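Local coordinates for protein probable tagatose 6-phosphate kinase (PDB 3TXV) that may phosphorylate tagatose 6-phosphate in carbohydrate metabolism, and belongs to the family of the GatZ/KbaZ-like subunit of tagatose-1,6-bisphosphate aldolase, at residues F125-L130 / F283-V288; Q305-L310 / S375-V380; Q389-S394 / K408-A413. All blocks are in the same frame, centred on the assembly; numbering follows the deposited sequence.

Interaction 1 lies inside the (beta/alpha)8 barrel. Interaction 2 joins the last barrel helix to the helical region that follows, and interaction 3 lies within that region. Strand 283-288 leads into helix 290-310, so the chain runs from interaction 1 toward interaction 2, although their centres are 38 Å apart. Interaction 3 is 29 Å from interaction 1, centre to centre. Interactions 2 and 3 are 13 Å apart and touch: Ile306 CG1 packs on Phe390 CD2 at 3.5 Å, and Ile306 CD1 lies 4.1 Å from Leu391 CD1. Active sites of this fold lie at the C-terminal mouth of the barrel. Interaction 1 is the contact most likely to lie near one, though no site is established here.

Interaction 1 of 3, residues F125-L130 / F283-V288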
ATOM      1  N   PHE A 125      10.251  -3.335 -12.512  1.00 45.92           N
ATOM      2  CA  PHE A 125       8.891  -3.539 -12.033  1.00 45.37           C
ATOM      3  C   PHE A 125       8.244  -4.588 -12.871  1.00 44.78           C
ATOM      4  O   PHE A 125       8.246  -4.481 -14.078  1.00 45.00           O
ATOM      5  CB  PHE A 125       8.079  -2.262 -12.116  1.00 45.79           C
ATOM      6  CG  PHE A 125       8.419  -1.255 -11.063  1.00 45.97           C
ATOM      7  CD1 PHE A 125       9.588  -0.504 -11.149  1.00 45.41           C
ATOM      8  CD2 PHE A 125       7.552  -1.041  -9.998  1.00 47.04           C
ATOM      9  CE1 PHE A 125       9.906   0.443 -10.181  1.00 47.30           C
ATOM     10  CE2 PHE A 125       7.851  -0.084  -9.014  1.00 48.23           C
ATOM     11  CZ  PHE A 125       9.040   0.660  -9.106  1.00 47.95           C
ATOM     12  N   THR A 126       7.724  -5.617 -12.214  1.00 44.67           N
ATOM     13  CA  THR A 126       7.170  -6.797 -12.885  1.00 44.26           C
ATOM     14  C   THR A 126       5.675  -7.036 -12.574  1.00 43.17           C
ATOM     15  O   THR A 126       5.069  -7.984 -13.082  1.00 42.79           O
ATOM     16  CB  THR A 126       8.018  -8.074 -12.577  1.00 44.54           C
ATOM     17  OG1 THR A 126       8.008  -8.328 -11.162  1.00 45.71           O
ATOM     18  N   LYS A 127       5.082  -6.182 -11.746  1.00 41.79           N
ATOM     19  CA  LYS A 127       3.622  -6.149 -11.675  1.00 40.96           C
ATOM     20  C   LYS A 127       3.149  -4.787 -12.105  1.00 40.51           C
ATOM     21  O   LYS A 127       3.599  -3.798 -11.556  1.00 40.47           O
ATOM     22  CB  LYS A 127       3.117  -6.481 -10.287  1.00 40.72           C
ATOM     23  CG  LYS A 127       1.678  -6.885 -10.218  1.00 39.00           C
ATOM     24  CD  LYS A 127       1.383  -7.324  -8.812  1.00 39.92           C
ATOM     25  CE  LYS A 127      -0.066  -7.001  -8.390  1.00 42.22           C
ATOM     26  NZ  LYS A 127      -0.389  -5.545  -8.244  1.00 39.68           N
ATOM     27  N   LEU A 128       2.270  -4.730 -13.106  1.00 40.23           N
ATOM     28  CA  LEU A 128       1.803  -3.437 -13.650  1.00 39.96           C
ATOM     29  C   LEU A 128       0.293  -3.336 -13.618  1.00 39.87           C
ATOM     30  O   LEU A 128      -0.423  -4.076 -14.308  1.00 40.26           O
ATOM     31  CB  LEU A 128       2.308  -3.222 -15.082  1.00 39.94           C
ATOM     32  CG  LEU A 128       3.716  -2.681 -15.392  1.00 39.48           C
ATOM     33  CD1 LEU A 128       4.730  -2.747 -14.247  1.00 37.70           C
ATOM     34  CD2 LEU A 128       4.254  -3.362 -16.624  1.00 36.93           C
ATOM     35  N   HIS A 129      -0.205  -2.443 -12.786  1.00 39.72           N
ATOM     36  CA  HIS A 129      -1.641  -2.236 -12.739  1.00 40.01           C
ATOM     37  C   HIS A 129      -2.021  -1.057 -13.642  1.00 40.96           C
ATOM     38  O   HIS A 129      -1.533   0.083 -13.487  1.00 40.84           O
ATOM     39  CB  HIS A 129      -2.088  -2.040 -11.302  1.00 39.72           C
ATOM     40  CG  HIS A 129      -3.500  -1.607 -11.162  1.00 36.64           C
ATOM     41  ND1 HIS A 129      -3.886  -0.656 -10.249  1.00 38.25           N
ATOM     42  CD2 HIS A 129      -4.619  -1.981 -11.812  1.00 36.60           C
ATOM     43  CE1 HIS A 129      -5.191  -0.467 -10.333  1.00 38.34           C
ATOM     44  NE2 HIS A 129      -5.660  -1.258 -11.278  1.00 38.14           N
ATOM     45  N   LEU A 130      -2.855  -1.359 -14.622  1.00 41.59           N
ATOM     46  CA  LEU A 130      -3.183  -0.387 -15.634  1.00 42.69           C
ATOM     47  C   LEU A 130      -4.579   0.148 -15.397  1.00 43.78           C
ATOM     48  O   LEU A 130      -5.593  -0.490 -15.746  1.00 43.64           O
ATOM     49  CB  LEU A 130      -3.077  -1.012 -17.023  1.00 42.57           C
ATOM     50  CG  LEU A 130      -1.701  -1.499 -17.466  1.00 41.98           C
ATOM     51  CD1 LEU A 130      -1.818  -2.253 -18.769  1.00 40.56           C
ATOM     52  CD2 LEU A 130      -0.704  -0.347 -17.568  1.00 39.73           C
ATOM     53  N   PHE A 283     -10.083 -13.562  -4.001  1.00 46.08           N
ATOM     54  CA  PHE A 283      -9.516 -12.234  -3.925  1.00 44.70           C
ATOM     55  C   PHE A 283      -8.137 -12.544  -3.422  1.00 44.35           C
ATOM     56  O   PHE A 283      -7.884 -12.534  -2.227  1.00 45.29           O
ATOM     57  CB  PHE A 283     -10.348 -11.368  -2.995  1.00 44.18           C
ATOM     58  CG  PHE A 283     -11.803 -11.453  -3.291  1.00 43.25           C
ATOM     59  CD1 PHE A 283     -12.363 -10.668  -4.301  1.00 42.59           C
ATOM     60  CD2 PHE A 283     -12.610 -12.375  -2.629  1.00 40.92           C
ATOM     61  CE1 PHE A 283     -13.722 -10.780  -4.621  1.00 41.78           C
ATOM     62  CE2 PHE A 283     -13.972 -12.482  -2.929  1.00 39.68           C
ATOM     63  CZ  PHE A 283     -14.526 -11.687  -3.920  1.00 40.13           C
ATOM     64  N   ALA A 284      -7.260 -12.895  -4.349  1.00 43.41           N
ATOM     65  CA  ALA A 284      -6.027 -13.588  -4.008  1.00 42.76           C
ATOM     66  C   ALA A 284      -4.858 -12.655  -3.852  1.00 42.30           C
ATOM     67  O   ALA A 284      -3.818 -13.047  -3.323  1.00 43.20           O
ATOM     68  CB  ALA A 284      -5.704 -14.649  -5.040  1.00 42.52           C
ATOM     69  N   ILE A 285      -5.003 -11.436  -4.346  1.00 41.44           N
ATOM     70  CA  ILE A 285      -3.999 -10.414  -4.124  1.00 40.37           C
ATOM     71  C   ILE A 285      -4.648  -9.398  -3.228  1.00 41.34           C
ATOM     72  O   ILE A 285      -5.720  -8.858  -3.557  1.00 42.23           O
ATOM     73  CB  ILE A 285      -3.554  -9.734  -5.399  1.00 39.73           C
ATOM     74  CG1 ILE A 285      -2.771 -10.718  -6.280  1.00 36.48           C
ATOM     75  CG2 ILE A 285      -2.749  -8.525  -5.048  1.00 37.59           C
ATOM     76  CD1 ILE A 285      -2.859 -10.410  -7.711  1.00 29.42           C
ATOM     77  N   LEU A 286      -3.987  -9.170  -2.095  1.00 41.44           N
ATOM     78  CA  LEU A 286      -4.482  -8.396  -0.980  1.00 40.79           C
ATOM     79  C   LEU A 286      -3.603  -7.194  -0.806  1.00 40.89           C
ATOM     80  O   LEU A 286      -2.475  -7.316  -0.354  1.00 40.71           O
ATOM     81  CB  LEU A 286      -4.394  -9.244   0.287  1.00 40.59           C
ATOM     82  CG  LEU A 286      -5.270 -10.486   0.275  1.00 40.37           C
ATOM     83  CD1 LEU A 286      -4.698 -11.522   1.203  1.00 39.16           C
ATOM     84  CD2 LEU A 286      -6.718 -10.111   0.657  1.00 41.12           C
ATOM     85  N   LYS A 287      -4.111  -6.017  -1.056  1.00 41.32           N
ATOM     86  CA  LYS A 287      -3.296  -4.858  -0.863  1.00 42.21           C
ATOM     87  C   LYS A 287      -3.483  -4.263   0.505  1.00 41.83           C
ATOM     88  O   LYS A 287      -4.570  -3.935   0.902  1.00 41.93           O
ATOM     89  CB  LYS A 287      -3.670  -3.818  -1.889  1.00 42.89           C
ATOM     90  CG  LYS A 287      -3.231  -4.135  -3.267  1.00 45.85           C
ATOM     91  CD  LYS A 287      -3.205  -2.903  -4.116  1.00 49.95           C
ATOM     92  CE  LYS A 287      -1.846  -2.626  -4.656  1.00 50.51           C
ATOM     93  NZ  LYS A 287      -1.846  -2.443  -6.098  1.00 50.60           N
ATOM     94  N   VAL A 288      -2.413  -4.156   1.252  1.00 40.66           N
ATOM     95  CA  VAL A 288      -2.494  -3.508   2.509  1.00 39.55           C
ATOM     96  C   VAL A 288      -1.455  -2.464   2.442  1.00 38.93           C
ATOM     97  O   VAL A 288      -0.429  -2.685   1.911  1.00 39.49           O
ATOM     98  CB  VAL A 288      -2.182  -4.467   3.589  1.00 39.79           C
ATOM     99  CG1 VAL A 288      -0.895  -5.089   3.342  1.00 39.50           C
ATOM    100  CG2 VAL A 288      -2.255  -3.823   4.912  1.00 39.18           C
TER
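Lys127 and Lys287 reach toward each other across the interior of a (beta/alpha)8, or TIM, barrel. Strand 127-130 is the fourth strand and strand 283-288 the eighth, so they face each other through the core and are not neighbours in the sheet. The CA atoms of Lys127 and Ile285, the nearest pair, are 11.5 Å apart, and side chains must span the gap. Lys127 comes first on strand 127-130. Its CG lies anti to the backbone N (chi1 -162°), and its chain bends near the end. Lys127 CE passes 4.5 Å from Ile285 CD1. The two amines meet tip to tip, with Lys127 NZ 4.0 Å from Lys287 NZ. Carboxylates around the pair probably offset the two charges. Glu263 makes a salt bridge to each lysine, Glu51 a further one to Lys127 and Asp94 a further one to Lys287. The buried amines belong to one charge network. Next in the strand that matters is His129, turned to the interior. Its ring is hydrogen-bonded at both nitrogens, with NE2 paired to Gly176 O. His129 ND1 meets both His95 N and Asp94 OD1. Lys287 NZ also pairs with Asp94 OD1 and lies 5.0 Å from His129 ND1.

Interaction 2 of 3, residues Q305-L310 / S375-V380; sequences QIAAFL and SLLDGV
Ile306 O accepts two backbone N-H groups in the helix turn that presents Ala307 to Leu376 and Leu377. The bond from Leu310 N is the shorter, 2.9 Å to Ile306 O; Phe309 N adds a weak one. The contact itself is apolar and small. Ala307 CB meets two leucine methyls that approach from nearly perpendicular directions. Leu377 CD2 is the closer of them, 4.1 Å from Ala307 CB, while Leu376 CD2 is 4.3 Å from Ala307 CB. The two leucines reach it by different torsions. Leu377 has CG beside its backbone N (chi1 -62°), whereas in Leu376 CG stands anti to N (chi1 171°). Helix 290-310 is the last helix of the (beta/alpha)8 barrel, directly after its eighth strand. Here its C-terminal turns pack where helix 364-376 runs into the turn that follows it, in the helical region beyond the barrel. Leu377 then opens a type II beta turn, closed by Val380 N bonding to Leu377 O at 3.0 Å. Gly379, third in the turn, takes the positive phi (83°) that favours glycine. Arg315 touches both Ala307 and Leu376, and Leu386 of helix 384-390 packs on Ile306 and Leu310.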
ATOM      1  N   GLN A 305       5.735   7.677  24.501  1.00 32.56           N
ATOM      2  CA  GLN A 305       5.310   7.837  25.905  1.00 32.61           C
ATOM      3  C   GLN A 305       6.246   7.133  26.897  1.00 32.52           C
ATOM      4  O   GLN A 305       6.454   7.596  28.002  1.00 32.70           O
ATOM      5  CB  GLN A 305       3.881   7.394  26.138  1.00 32.27           C
ATOM      6  CG  GLN A 305       2.863   8.021  25.245  1.00 34.39           C
ATOM      7  CD  GLN A 305       1.780   7.013  24.874  1.00 39.24           C
ATOM      8  OE1 GLN A 305       0.890   6.712  25.671  1.00 42.17           O
ATOM      9  NE2 GLN A 305       1.880   6.451  23.673  1.00 40.88           N
ATOM     10  N   ILE A 306       6.814   6.010  26.504  1.00 32.71           N
ATOM     11  CA  ILE A 306       7.828   5.392  27.328  1.00 32.37           C
ATOM     12  C   ILE A 306       9.022   6.342  27.538  1.00 33.32           C
ATOM     13  O   ILE A 306       9.522   6.510  28.664  1.00 33.55           O
ATOM     14  CB  ILE A 306       8.249   4.104  26.717  1.00 31.75           C
ATOM     15  CG1 ILE A 306       7.298   3.012  27.178  1.00 30.11           C
ATOM     16  CG2 ILE A 306       9.695   3.785  27.027  1.00 31.15           C
ATOM     17  CD1 ILE A 306       7.289   1.858  26.212  1.00 29.95           C
ATOM     18  N   ALA A 307       9.440   6.985  26.462  1.00 33.71           N
ATOM     19  CA  ALA A 307      10.559   7.897  26.524  1.00 34.90           C
ATOM     20  C   ALA A 307      10.210   9.136  27.366  1.00 35.33           C
ATOM     21  O   ALA A 307      11.064   9.707  28.035  1.00 35.63           O
ATOM     22  CB  ALA A 307      10.987   8.312  25.102  1.00 34.83           C
ATOM     23  N   ALA A 308       8.956   9.561  27.326  1.00 35.55           N
ATOM     24  CA  ALA A 308       8.603  10.804  27.998  1.00 35.60           C
ATOM     25  C   ALA A 308       8.553  10.568  29.504  1.00 35.85           C
ATOM     26  O   ALA A 308       8.720  11.502  30.303  1.00 35.49           O
ATOM     27  CB  ALA A 308       7.293  11.339  27.475  1.00 35.21           C
ATOM     28  N   PHE A 309       8.350   9.296  29.867  1.00 36.31           N
ATOM     29  CA  PHE A 309       8.281   8.853  31.256  1.00 35.61           C
ATOM     30  C   PHE A 309       9.705   8.587  31.743  1.00 36.07           C
ATOM     31  O   PHE A 309      10.167   9.253  32.635  1.00 36.34           O
ATOM     32  CB  PHE A 309       7.355   7.632  31.406  1.00 34.49           C
ATOM     33  CG  PHE A 309       7.437   6.975  32.762  1.00 33.79           C
ATOM     34  CD1 PHE A 309       6.772   7.521  33.865  1.00 34.08           C
ATOM     35  CD2 PHE A 309       8.203   5.814  32.953  1.00 30.55           C
ATOM     36  CE1 PHE A 309       6.864   6.908  35.135  1.00 31.87           C
ATOM     37  CE2 PHE A 309       8.312   5.215  34.198  1.00 28.82           C
ATOM     38  CZ  PHE A 309       7.648   5.757  35.291  1.00 30.65           C
ATOM     39  N   LEU A 310      10.407   7.643  31.138  1.00 36.78           N
ATOM     40  CA  LEU A 310      11.735   7.304  31.569  1.00 37.49           C
ATOM     41  C   LEU A 310      12.598   8.548  31.647  1.00 38.98           C
ATOM     42  O   LEU A 310      13.291   8.779  32.651  1.00 39.42           O
ATOM     43  CB  LEU A 310      12.360   6.391  30.547  1.00 37.43           C
ATOM     44  CG  LEU A 310      12.510   4.886  30.714  1.00 37.36           C
ATOM     45  CD1 LEU A 310      11.956   4.328  32.006  1.00 35.66           C
ATOM     46  CD2 LEU A 310      11.921   4.225  29.514  1.00 37.37           C
ATOM     47  N   SER A 375      16.965   7.244  18.992  1.00 47.92           N
ATOM     48  CA  SER A 375      18.347   7.232  19.389  1.00 47.61           C
ATOM     49  C   SER A 375      18.425   7.472  20.893  1.00 47.36           C
ATOM     50  O   SER A 375      19.383   7.073  21.563  1.00 47.61           O
ATOM     51  CB  SER A 375      19.137   8.278  18.599  1.00 47.65           C
ATOM     52  OG  SER A 375      19.063   9.551  19.218  1.00 47.95           O
ATOM     53  N   LEU A 376      17.409   8.127  21.429  1.00 46.59           N
ATOM     54  CA  LEU A 376      17.312   8.275  22.862  1.00 45.59           C
ATOM     55  C   LEU A 376      16.960   6.938  23.520  1.00 46.09           C
ATOM     56  O   LEU A 376      17.176   6.776  24.729  1.00 46.44           O
ATOM     57  CB  LEU A 376      16.274   9.314  23.199  1.00 45.20           C
ATOM     58  CG  LEU A 376      15.885   9.470  24.650  1.00 43.57           C
ATOM     59  CD1 LEU A 376      17.094   9.996  25.356  1.00 44.40           C
ATOM     60  CD2 LEU A 376      14.735  10.435  24.752  1.00 40.40           C
ATOM     61  N   LEU A 377      16.453   5.972  22.743  1.00 45.76           N
ATOM     62  CA  LEU A 377      16.163   4.640  23.300  1.00 45.63           C
ATOM     63  C   LEU A 377      17.142   3.540  22.841  1.00 46.29           C
ATOM     64  O   LEU A 377      16.983   2.368  23.188  1.00 45.73           O
ATOM     65  CB  LEU A 377      14.702   4.253  23.047  1.00 45.14           C
ATOM     66  CG  LEU A 377      13.609   5.141  23.675  1.00 43.82           C
ATOM     67  CD1 LEU A 377      12.235   4.775  23.133  1.00 43.62           C
ATOM     68  CD2 LEU A 377      13.581   5.104  25.179  1.00 39.43           C
ATOM     69  N   ASP A 378      18.152   3.946  22.069  1.00 47.29           N
ATOM     70  CA  ASP A 378      19.226   3.078  21.580  1.00 47.98           C
ATOM     71  C   ASP A 378      19.974   2.444  22.741  1.00 47.43           C
ATOM     72  O   ASP A 378      20.483   3.143  23.619  1.00 47.64           O
ATOM     73  CB  ASP A 378      20.224   3.934  20.803  1.00 49.04           C
ATOM     74  CG  ASP A 378      21.131   3.121  19.841  1.00 52.50           C
ATOM     75  OD1 ASP A 378      22.138   3.705  19.372  1.00 56.15           O
ATOM     76  OD2 ASP A 378      20.846   1.937  19.516  1.00 55.47           O
ATOM     77  N   GLY A 379      20.040   1.117  22.734  1.00 46.82           N
ATOM     78  CA  GLY A 379      20.691   0.350  23.796  1.00 45.43           C
ATOM     79  C   GLY A 379      19.821   0.101  25.014  1.00 44.52           C
ATOM     80  O   GLY A 379      20.071  -0.839  25.802  1.00 44.82           O
ATOM     81  N   VAL A 380      18.795   0.940  25.175  1.00 43.23           N
ATOM     82  CA  VAL A 380      17.972   0.908  26.371  1.00 41.75           C
ATOM     83  C   VAL A 380      17.088  -0.309  26.351  1.00 40.87           C
ATOM     84  O   VAL A 380      16.309  -0.495  25.432  1.00 41.07           O
ATOM     85  CB  VAL A 380      17.127   2.189  26.544  1.00 41.70           C
ATOM     86  CG1 VAL A 380      16.383   2.164  27.859  1.00 40.87           C
ATOM     87  CG2 VAL A 380      17.999   3.440  26.488  1.00 41.79           C
TER

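Interaction 3 of 3, residues Q389-S394 / K408-A413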
ATOM      1  N   GLN A 389       2.046  -1.837  29.261  1.00 29.02           N
ATOM      2  CA  GLN A 389       1.189  -0.665  29.358  1.00 28.85           C
ATOM      3  C   GLN A 389       1.015  -0.002  28.009  1.00 29.43           C
ATOM      4  O   GLN A 389      -0.061   0.474  27.682  1.00 30.61           O
ATOM      5  CB  GLN A 389       1.835   0.360  30.302  1.00 28.01           C
ATOM      6  CG  GLN A 389       1.148   1.675  30.380  1.00 26.41           C
ATOM      7  CD  GLN A 389      -0.202   1.573  31.033  1.00 25.13           C
ATOM      8  OE1 GLN A 389      -0.293   1.351  32.237  1.00 26.41           O
ATOM      9  NE2 GLN A 389      -1.264   1.752  30.251  1.00 22.50           N
ATOM     10  N   PHE A 390       2.088   0.055  27.239  1.00 29.74           N
ATOM     11  CA  PHE A 390       2.240   1.089  26.225  1.00 29.85           C
ATOM     12  C   PHE A 390       2.344   0.473  24.825  1.00 31.01           C
ATOM     13  O   PHE A 390       2.163   1.156  23.810  1.00 31.50           O
ATOM     14  CB  PHE A 390       3.517   1.905  26.524  1.00 29.49           C
ATOM     15  CG  PHE A 390       3.359   2.962  27.616  1.00 26.65           C
ATOM     16  CD1 PHE A 390       2.497   4.048  27.447  1.00 23.92           C
ATOM     17  CD2 PHE A 390       4.137   2.905  28.762  1.00 24.07           C
ATOM     18  CE1 PHE A 390       2.394   5.017  28.406  1.00 24.28           C
ATOM     19  CE2 PHE A 390       4.055   3.888  29.751  1.00 22.99           C
ATOM     20  CZ  PHE A 390       3.176   4.941  29.593  1.00 24.32           C
ATOM     21  N   LEU A 391       2.653  -0.826  24.790  1.00 31.63           N
ATOM     22  CA  LEU A 391       2.875  -1.595  23.565  1.00 31.34           C
ATOM     23  C   LEU A 391       2.375  -2.966  23.879  1.00 31.06           C
ATOM     24  O   LEU A 391       3.108  -3.932  23.713  1.00 31.26           O
ATOM     25  CB  LEU A 391       4.374  -1.695  23.230  1.00 30.92           C
ATOM     26  CG  LEU A 391       5.160  -0.401  22.957  1.00 31.38           C
ATOM     27  CD1 LEU A 391       6.711  -0.620  22.939  1.00 28.58           C
ATOM     28  CD2 LEU A 391       4.658   0.266  21.659  1.00 30.88           C
ATOM     29  N   ALA A 392       1.141  -3.035  24.357  1.00 31.11           N
ATOM     30  CA  ALA A 392       0.569  -4.276  24.909  1.00 32.14           C
ATOM     31  C   ALA A 392       0.630  -5.460  23.922  1.00 32.68           C
ATOM     32  O   ALA A 392       0.703  -6.630  24.338  1.00 31.93           O
ATOM     33  CB  ALA A 392      -0.887  -4.036  25.387  1.00 31.48           C
ATOM     34  N   GLY A 393       0.611  -5.126  22.622  1.00 33.28           N
ATOM     35  CA  GLY A 393       0.581  -6.112  21.547  1.00 33.76           C
ATOM     36  C   GLY A 393       1.905  -6.809  21.365  1.00 34.84           C
ATOM     37  O   GLY A 393       1.967  -7.856  20.707  1.00 35.81           O
ATOM     38  N   SER A 394       2.973  -6.254  21.935  1.00 34.76           N
ATOM     39  CA  SER A 394       4.236  -6.965  21.949  1.00 35.33           C
ATOM     40  C   SER A 394       4.563  -7.690  23.246  1.00 35.83           C
ATOM     41  O   SER A 394       5.606  -8.366  23.340  1.00 36.15           O
ATOM     42  CB  SER A 394       5.339  -6.021  21.588  1.00 35.36           C
ATOM     43  OG  SER A 394       5.099  -5.599  20.268  1.00 38.61           O
ATOM     44  N   LYS A 408      13.487  -0.355  18.262  1.00 41.46           N
ATOM     45  CA  LYS A 408      13.353  -0.751  16.840  1.00 41.00           C
ATOM     46  C   LYS A 408      12.772  -2.157  16.699  1.00 40.75           C
ATOM     47  O   LYS A 408      11.890  -2.386  15.851  1.00 41.53           O
ATOM     48  CB  LYS A 408      14.718  -0.642  16.143  1.00 41.19           C
ATOM     49  CG  LYS A 408      14.736  -0.528  14.628  1.00 42.35           C
ATOM     50  CD  LYS A 408      15.241  -1.825  14.002  1.00 45.37           C
ATOM     51  CE  LYS A 408      16.346  -1.567  12.943  1.00 47.01           C
ATOM     52  NZ  LYS A 408      15.833  -1.097  11.620  1.00 46.74           N
ATOM     53  N   PRO A 409      13.260  -3.116  17.511  1.00 39.85           N
ATOM     54  CA  PRO A 409      12.557  -4.389  17.485  1.00 39.15           C
ATOM     55  C   PRO A 409      11.084  -4.266  17.874  1.00 38.25           C
ATOM     56  O   PRO A 409      10.249  -4.984  17.334  1.00 37.99           O
ATOM     57  CB  PRO A 409      13.333  -5.226  18.513  1.00 39.50           C
ATOM     58  CG  PRO A 409      14.737  -4.755  18.346  1.00 39.66           C
ATOM     59  CD  PRO A 409      14.599  -3.255  18.129  1.00 40.16           C
ATOM     60  N   LEU A 410      10.755  -3.365  18.789  1.00 36.93           N
ATOM     61  CA  LEU A 410       9.359  -3.201  19.149  1.00 35.56           C
ATOM     62  C   LEU A 410       8.544  -2.530  18.031  1.00 35.04           C
ATOM     63  O   LEU A 410       7.344  -2.823  17.844  1.00 35.20           O
ATOM     64  CB  LEU A 410       9.215  -2.505  20.499  1.00 35.29           C
ATOM     65  CG  LEU A 410       9.682  -3.325  21.717  1.00 34.25           C
ATOM     66  CD1 LEU A 410       9.887  -2.436  22.916  1.00 33.16           C
ATOM     67  CD2 LEU A 410       8.719  -4.477  22.061  1.00 33.97           C
ATOM     68  N   ALA A 411       9.202  -1.687  17.249  1.00 33.67           N
ATOM     69  CA  ALA A 411       8.565  -1.123  16.069  1.00 32.79           C
ATOM     70  C   ALA A 411       8.345  -2.181  14.975  1.00 32.39           C
ATOM     71  O   ALA A 411       7.241  -2.331  14.518  1.00 32.12           O
ATOM     72  CB  ALA A 411       9.360   0.082  15.553  1.00 32.74           C
ATOM     73  N   LEU A 412       9.371  -2.933  14.558  1.00 32.30           N
ATOM     74  CA  LEU A 412       9.135  -4.064  13.624  1.00 32.28           C
ATOM     75  C   LEU A 412       8.063  -5.020  14.138  1.00 32.10           C
ATOM     76  O   LEU A 412       7.206  -5.479  13.405  1.00 32.32           O
ATOM     77  CB  LEU A 412      10.396  -4.874  13.399  1.00 32.37           C
ATOM     78  CG  LEU A 412      11.535  -4.484  12.447  1.00 34.42           C
ATOM     79  CD1 LEU A 412      11.459  -3.035  11.898  1.00 35.54           C
ATOM     80  CD2 LEU A 412      12.899  -4.756  13.146  1.00 33.58           C
ATOM     81  N   ALA A 413       8.117  -5.301  15.428  1.00 32.40           N
ATOM     82  CA  ALA A 413       7.191  -6.215  16.081  1.00 32.07           C
ATOM     83  C   ALA A 413       5.771  -5.799  15.886  1.00 31.53           C
ATOM     84  O   ALA A 413       4.930  -6.660  15.693  1.00 31.23           O
ATOM     85  CB  ALA A 413       7.490  -6.286  17.556  1.00 32.65           C
TER
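Leu410 points its forked end at segment 389-394 and uses each branch on a different partner. The side chains of Leu391 and Leu410 cross obliquely. Leu391 CD1 is 3.7 Å from Leu410 CD1 and 4.0 Å from Leu410 CB, so one methyl of Leu391 lies against the side of Leu410 from CB out to CD1. The second branch turns to the serine: Leu410 CD2 lies 3.7 Å from Ser394 CB. Leu410 has CG beside its backbone N (chi1 -68°), which sends the fork outward between these two residues. Ser394 also reaches the next helical turn, where its OG is 3.7 Å from Ala413 CB. Leu410 and Ala413 are three residues apart and share a face of helix 407-424. Leu391 leaves helical geometry after helix 384-390. Ser394 N bonds back to Leu391 O at 2.9 Å, which ties the two touching residues together. Ile382 and Val403 also pack on Leu410. An alanine in place of Leu410 is likely to leave Leu391 CD1 and Ser394 CB without their methyl partners and open a gap between the segments. Leu391 packs on Leu303 and Ile306 of helix 290-310. Lys408 makes a salt bridge to Glu35 of helix 31-43, the first barrel helix, where Leu412 touches Leu32. The contact seats helix 407-424, the last modelled helix, against the loop after helix 384-390, in the C-terminal helical region attached to the (beta/alpha)8 barrel.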